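Local coordinates for protein COG3291: FOG: PKD repeat (Clostridium thermocellum, PDB 1WMX) that is the family 30 carbohydrate-binding module of the cellulosomal enzyme CelJ, and probably binds plant polysaccharide within a multidomain protein that is probably a cellulase, at residues 95-107 against 117-129. Numbering follows the deposited sequence.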
loop_
_atom_site.group_PDB
_atom_site.type_symbol
_atom_site.label_atom_id
_atom_site.label_comp_id
_atom_site.label_asym_id
_atom_site.label_seq_id
_atom_site.Cartn_x
_atom_site.Cartn_y
_atom_site.Cartn_z
ATOM N N GLU B 95 -10.372 -25.797 -5.257
ATOM C CA GLU B 95 -9.465 -26.942 -5.492
ATOM C C GLU B 95 -8.501 -27.031 -4.327
ATOM O O GLU B 95 -8.025 -28.107 -3.980
ATOM C CB GLU B 95 -8.616 -26.834 -6.770
ATOM N N GLY B 96 -7.894 -26.186 -4.178
ATOM C CA GLY B 96 -6.872 -26.422 -3.157
ATOM C C GLY B 96 -5.532 -25.814 -3.568
ATOM O O GLY B 96 -5.178 -25.760 -4.750
ATOM N N GLY B 97 -4.802 -25.357 -2.577
ATOM C CA GLY B 97 -3.495 -24.762 -2.812
ATOM C C GLY B 97 -3.604 -23.289 -3.201
ATOM O O GLY B 97 -2.615 -22.667 -3.601
ATOM N N GLU B 98 -4.805 -22.735 -3.091
ATOM C CA GLU B 98 -5.012 -21.312 -3.402
ATOM C C GLU B 98 -4.112 -20.505 -2.472
ATOM O O GLU B 98 -3.907 -20.878 -1.313
ATOM C CB GLU B 98 -6.472 -20.889 -3.155
ATOM C CG GLU B 98 -7.485 -21.516 -4.103
ATOM C CD GLU B 98 -7.919 -22.900 -3.670
ATOM O OE1 GLU B 98 -8.760 -23.535 -4.379
ATOM O OE2 GLU B 98 -7.437 -23.411 -2.603
ATOM N N ASP B 99 -3.580 -19.409 -2.972
ATOM C CA ASP B 99 -2.705 -18.558 -2.159
ATOM C C ASP B 99 -2.860 -17.093 -2.576
ATOM O O ASP B 99 -3.136 -16.784 -3.737
ATOM C CB ASP B 99 -1.253 -18.997 -2.330
ATOM C CG ASP B 99 -0.329 -18.338 -1.328
ATOM O OD1 ASP B 99 -0.681 -18.269 -0.104
ATOM O OD2 ASP B 99 0.782 -17.858 -1.721
ATOM N N PHE B 100 -2.680 -16.211 -1.604
ATOM C CA PHE B 100 -2.801 -14.762 -1.834
ATOM C C PHE B 100 -2.259 -14.000 -0.621
ATOM O O PHE B 100 -1.949 -14.584 0.418
ATOM C CB PHE B 100 -4.275 -14.399 -2.071
ATOM C CG PHE B 100 -5.215 -14.967 -1.018
ATOM C CD1 PHE B 100 -5.339 -14.334 0.218
ATOM C CD2 PHE B 100 -5.953 -16.123 -1.281
ATOM C CE1 PHE B 100 -6.192 -14.856 1.195
ATOM C CE2 PHE B 100 -6.808 -16.652 -0.304
ATOM C CZ PHE B 100 -6.926 -16.017 0.936
ATOM N N VAL B 101 -2.146 -12.692 -0.768
ATOM C CA VAL B 101 -1.629 -11.844 0.312
ATOM C C VAL B 101 -2.727 -11.514 1.318
ATOM O O VAL B 101 -3.875 -11.268 0.955
ATOM C CB VAL B 101 -1.082 -10.546 -0.244
ATOM C CG1 VAL B 101 -0.485 -9.677 0.866
ATOM C CG2 VAL B 101 -0.000 -10.803 -1.288
ATOM N N ILE B 102 -2.354 -11.514 2.582
ATOM C CA ILE B 102 -3.291 -11.206 3.668
ATOM C C ILE B 102 -2.564 -10.378 4.723
ATOM O O ILE B 102 -1.409 -10.656 5.060
ATOM C CB ILE B 102 -3.822 -12.508 4.292
ATOM C CG1 ILE B 102 -4.824 -12.217 5.423
ATOM C CG2 ILE B 102 -2.692 -13.364 4.870
ATOM C CD1 ILE B 102 -5.620 -13.441 5.881
ATOM N N GLY B 103 -3.242 -9.360 5.236
ATOM C CA GLY B 103 -2.636 -8.487 6.260
ATOM C C GLY B 103 -3.618 -7.425 6.758
ATOM O O GLY B 103 -4.834 -7.585 6.658
ATOM N N PHE B 104 -3.049 -6.348 7.296
ATOM C CA PHE B 104 -3.834 -5.217 7.833
ATOM C C PHE B 104 -3.282 -3.884 7.314
ATOM O O PHE B 104 -2.142 -3.795 6.857
ATOM C CB PHE B 104 -3.775 -5.208 9.361
ATOM C CG PHE B 104 -4.491 -6.391 9.986
ATOM C CD1 PHE B 104 -5.858 -6.314 10.271
ATOM C CD2 PHE B 104 -3.786 -7.559 10.273
ATOM C CE1 PHE B 104 -6.519 -7.411 10.837
ATOM C CE2 PHE B 104 -4.442 -8.654 10.835
ATOM C CZ PHE B 104 -5.811 -8.582 11.118
ATOM N N ARG B 105 -4.118 -2.874 7.403
ATOM C CA ARG B 105 -3.791 -1.509 6.961
ATOM C C ARG B 105 -4.225 -0.567 8.059
ATOM O O ARG B 105 -5.250 -0.785 8.710
ATOM C CB ARG B 105 -4.560 -1.274 5.688
ATOM C CG ARG B 105 -4.385 0.020 4.920
ATOM C CD ARG B 105 -5.428 -0.110 3.850
ATOM N NE ARG B 105 -5.354 0.665 2.639
ATOM C CZ ARG B 105 -4.871 0.238 1.470
ATOM N NH1 ARG B 105 -4.287 -0.967 1.330
ATOM N NH2 ARG B 105 -5.013 0.948 0.358
ATOM N N ASP B 106 -3.441 0.460 8.262
ATOM C CA ASP B 106 -3.742 1.459 9.283
ATOM C C ASP B 106 -3.989 2.794 8.605
ATOM O O ASP B 106 -3.977 2.890 7.376
ATOM C CB ASP B 106 -2.572 1.585 10.263
ATOM C CG ASP B 106 -1.398 2.378 9.703
ATOM O OD1 ASP B 106 -0.368 2.562 10.427
ATOM O OD2 ASP B 106 -1.452 2.851 8.520
ATOM N N LYS B 107 -4.215 3.794 9.420
ATOM C CA LYS B 107 -4.439 5.159 8.946
ATOM C C LYS B 107 -3.971 6.110 10.035
ATOM O O LYS B 107 -4.497 6.106 11.147
ATOM C CB LYS B 107 -5.922 5.393 8.637
ATOM C CG LYS B 107 -6.200 6.789 8.071
ATOM C CD LYS B 107 -7.627 6.952 7.558
ATOM C CE LYS B 107 -8.663 6.813 8.667
ATOM N NZ LYS B 107 -10.038 7.083 8.210
ATOM N N ILE B 117 -0.517 2.621 5.898
ATOM C CA ILE B 117 0.524 1.588 5.749
ATOM C C ILE B 117 -0.061 0.191 6.002
ATOM O O ILE B 117 -0.911 0.003 6.870
ATOM C CB ILE B 117 1.665 1.836 6.729
ATOM C CG1 ILE B 117 2.511 3.035 6.273
ATOM C CG2 ILE B 117 2.573 0.605 6.848
ATOM C CD1 ILE B 117 3.693 3.345 7.182
ATOM N N ASP B 118 0.420 -0.771 5.224
ATOM C CA ASP B 118 -0.043 -2.165 5.320
ATOM C C ASP B 118 1.054 -3.114 5.810
ATOM O O ASP B 118 2.230 -2.946 5.498
ATOM C CB ASP B 118 -0.478 -2.676 3.942
ATOM C CG ASP B 118 -1.444 -1.748 3.240
ATOM O OD1 ASP B 118 -1.664 -1.898 1.997
ATOM O OD2 ASP B 118 -2.024 -0.832 3.901
ATOM N N VAL B 119 0.638 -4.100 6.587
ATOM C CA VAL B 119 1.535 -5.170 7.066
ATOM C C VAL B 119 0.961 -6.418 6.441
ATOM O O VAL B 119 -0.239 -6.684 6.564
ATOM C CB VAL B 119 1.564 -5.273 8.597
ATOM C CG1 VAL B 119 2.255 -4.065 9.231
ATOM C CG2 VAL B 119 0.158 -5.385 9.195
ATOM N N THR B 120 1.799 -7.186 5.765
ATOM C CA THR B 120 1.292 -8.370 5.057
ATOM C C THR B 120 2.162 -9.623 5.158
ATOM O O THR B 120 3.299 -9.597 5.615
ATOM C CB THR B 120 1.185 -8.042 3.581
ATOM O OG1 THR B 120 2.482 -7.748 3.064
ATOM C CG2 THR B 120 0.289 -6.835 3.333
ATOM N N THR B 121 1.558 -10.702 4.703
ATOM C CA THR B 121 2.174 -12.032 4.647
ATOM C C THR B 121 1.328 -12.865 3.697
ATOM O O THR B 121 0.236 -12.455 3.298
ATOM C CB THR B 121 2.213 -12.678 6.043
ATOM O OG1 THR B 121 2.780 -13.986 5.953
ATOM C CG2 THR B 121 0.826 -12.808 6.666
ATOM N N VAL B 122 1.822 -14.023 3.316
ATOM C CA VAL B 122 1.052 -14.898 2.420
ATOM C C VAL B 122 0.339 -15.918 3.285
ATOM O O VAL B 122 0.892 -16.431 4.262
ATOM C CB VAL B 122 1.964 -15.580 1.413
ATOM C CG1 VAL B 122 2.660 -14.553 0.521
ATOM C CG2 VAL B 122 3.040 -16.427 2.093
ATOM N N ILE B 123 -0.889 -16.209 2.930
ATOM C CA ILE B 123 -1.693 -17.135 3.719
ATOM C C ILE B 123 -1.085 -18.558 3.740
ATOM O O ILE B 123 -1.277 -19.313 4.704
ATOM C CB ILE B 123 -3.113 -17.198 3.184
ATOM C CG1 ILE B 123 -4.004 -18.011 4.128
ATOM C CG2 ILE B 123 -3.172 -17.818 1.789
ATOM C CD1 ILE B 123 -5.488 -17.856 3.856
ATOM N N SER B 124 -0.352 -18.904 2.692
ATOM C CA SER B 124 0.272 -20.235 2.584
ATOM C C SER B 124 1.235 -20.501 3.757
ATOM O O SER B 124 1.513 -21.655 4.095
ATOM C CB SER B 124 1.044 -20.365 1.264
ATOM O OG SER B 124 1.967 -19.301 1.109
ATOM N N ASN B 125 1.723 -19.429 4.360
ATOM C CA ASN B 125 2.654 -19.518 5.494
ATOM C C ASN B 125 1.960 -19.981 6.765
ATOM O O ASN B 125 2.610 -20.260 7.776
ATOM C CB ASN B 125 3.276 -18.154 5.797
ATOM C CG ASN B 125 4.350 -17.790 4.803
ATOM O OD1 ASN B 125 4.890 -16.681 4.858
ATOM N ND2 ASN B 125 4.681 -18.681 3.892
ATOM N N TYR B 126 0.644 -20.069 6.726
ATOM C CA TYR B 126 -0.088 -20.471 7.924
ATOM C C TYR B 126 -1.097 -21.586 7.657
ATOM O O TYR B 126 -1.716 -22.114 8.586
ATOM C CB TYR B 126 -0.801 -19.252 8.499
ATOM C CG TYR B 126 0.200 -18.227 9.022
ATOM C CD1 TYR B 126 0.795 -18.404 10.273
ATOM C CD2 TYR B 126 0.535 -17.113 8.252
ATOM C CE1 TYR B 126 1.723 -17.477 10.751
ATOM C CE2 TYR B 126 1.464 -16.183 8.727
ATOM C CZ TYR B 126 2.058 -16.365 9.979
ATOM O OH TYR B 126 2.967 -15.460 10.448
ATOM N N VAL B 127 -1.253 -21.943 6.403
ATOM C CA VAL B 127 -2.178 -23.012 6.031
ATOM C C VAL B 127 -1.930 -23.441 4.594
ATOM O O VAL B 127 -1.307 -22.721 3.814
ATOM C CB VAL B 127 -3.631 -22.527 6.148
ATOM C CG1 VAL B 127 -3.951 -21.438 5.120
ATOM C CG2 VAL B 127 -4.630 -23.670 5.937
ATOM N N THR B 128 -2.413 -24.621 4.289
ATOM C CA THR B 128 -2.349 -25.182 2.940
ATOM C C THR B 128 -3.791 -25.474 2.585
ATOM O O THR B 128 -4.316 -26.543 2.898
ATOM C CB THR B 128 -1.507 -26.469 2.886
ATOM O OG1 THR B 128 -0.152 -26.195 3.249
ATOM C CG2 THR B 128 -1.509 -27.083 1.479
ATOM N N VAL B 129 -4.414 -24.508 1.947
ATOM C CA VAL B 129 -5.833 -24.602 1.586
ATOM C C VAL B 129 -6.156 -25.870 0.786
ATOM O O VAL B 129 -5.471 -26.218 -0.178
ATOM C CB VAL B 129 -6.259 -23.391 0.768
ATOM C CG1 VAL B 129 -7.778 -23.348 0.599
ATOM C CG2 VAL B 129 -5.818 -22.087 1.433
HETATM O O HOH W 1 -2.718 -23.047 0.192
#
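Strands 101-106 and 118-122 pair antiparallel as the two arms of a beta hairpin, their axes 4.5 Å apart at closest, with Ile102-Thr121 and Phe104-Val119 as the hydrogen-bonded pairs. Between these two pairs Gly103 faces Thr120, and the chains draw close enough for Gly103 CA to make a CA-H...O contact with Val119 O (3.0 Å). One face of the sheet carries Arg105 and Asp118, which run alongside each other in the same direction, their flat groups 27° apart. The arginine is extended from CG to NE, and its NH1 forms a salt bridge to Asp118 OD1 (2.9 Å). At the strand end Asp106 turns back, CG between its backbone N and carbonyl carbon (chi1 77°), and OD2 accepts Ile117 N at 2.8 Å while also pairing with Arg111.

Beyond the regular pairing, backbone bonds continue, Ile123 N to Phe100 O among them, and side chains join them. Asp99 OD1 accepts Ser124 N (2.9 Å), approached nearly along its C-O bond though the N-H is bent (133°), fastening the 3-10 turn 123-125, while OD2 of the same carboxylate engages Arg163. Ile123 sets CG2 over the centre of one Phe100 face, a CH-pi contact 4.2 Å from the ring centroid, and CD1 touches CZ (3.7 Å). Farther on, Gly97 N donates to Val129 O, and a water bridges Glu98 O and Val129 N.

Within the beta-sandwich expected of such a module, strand 118-122 is outermost in its five-stranded sheet within this chain, and strand 101-106 pairs on its other side with 155-161. Ile102 and Ile123 reach strand 86-93 of the other sheet, whereas Phe104, Val119 and Thr121 lie against helix 140-143.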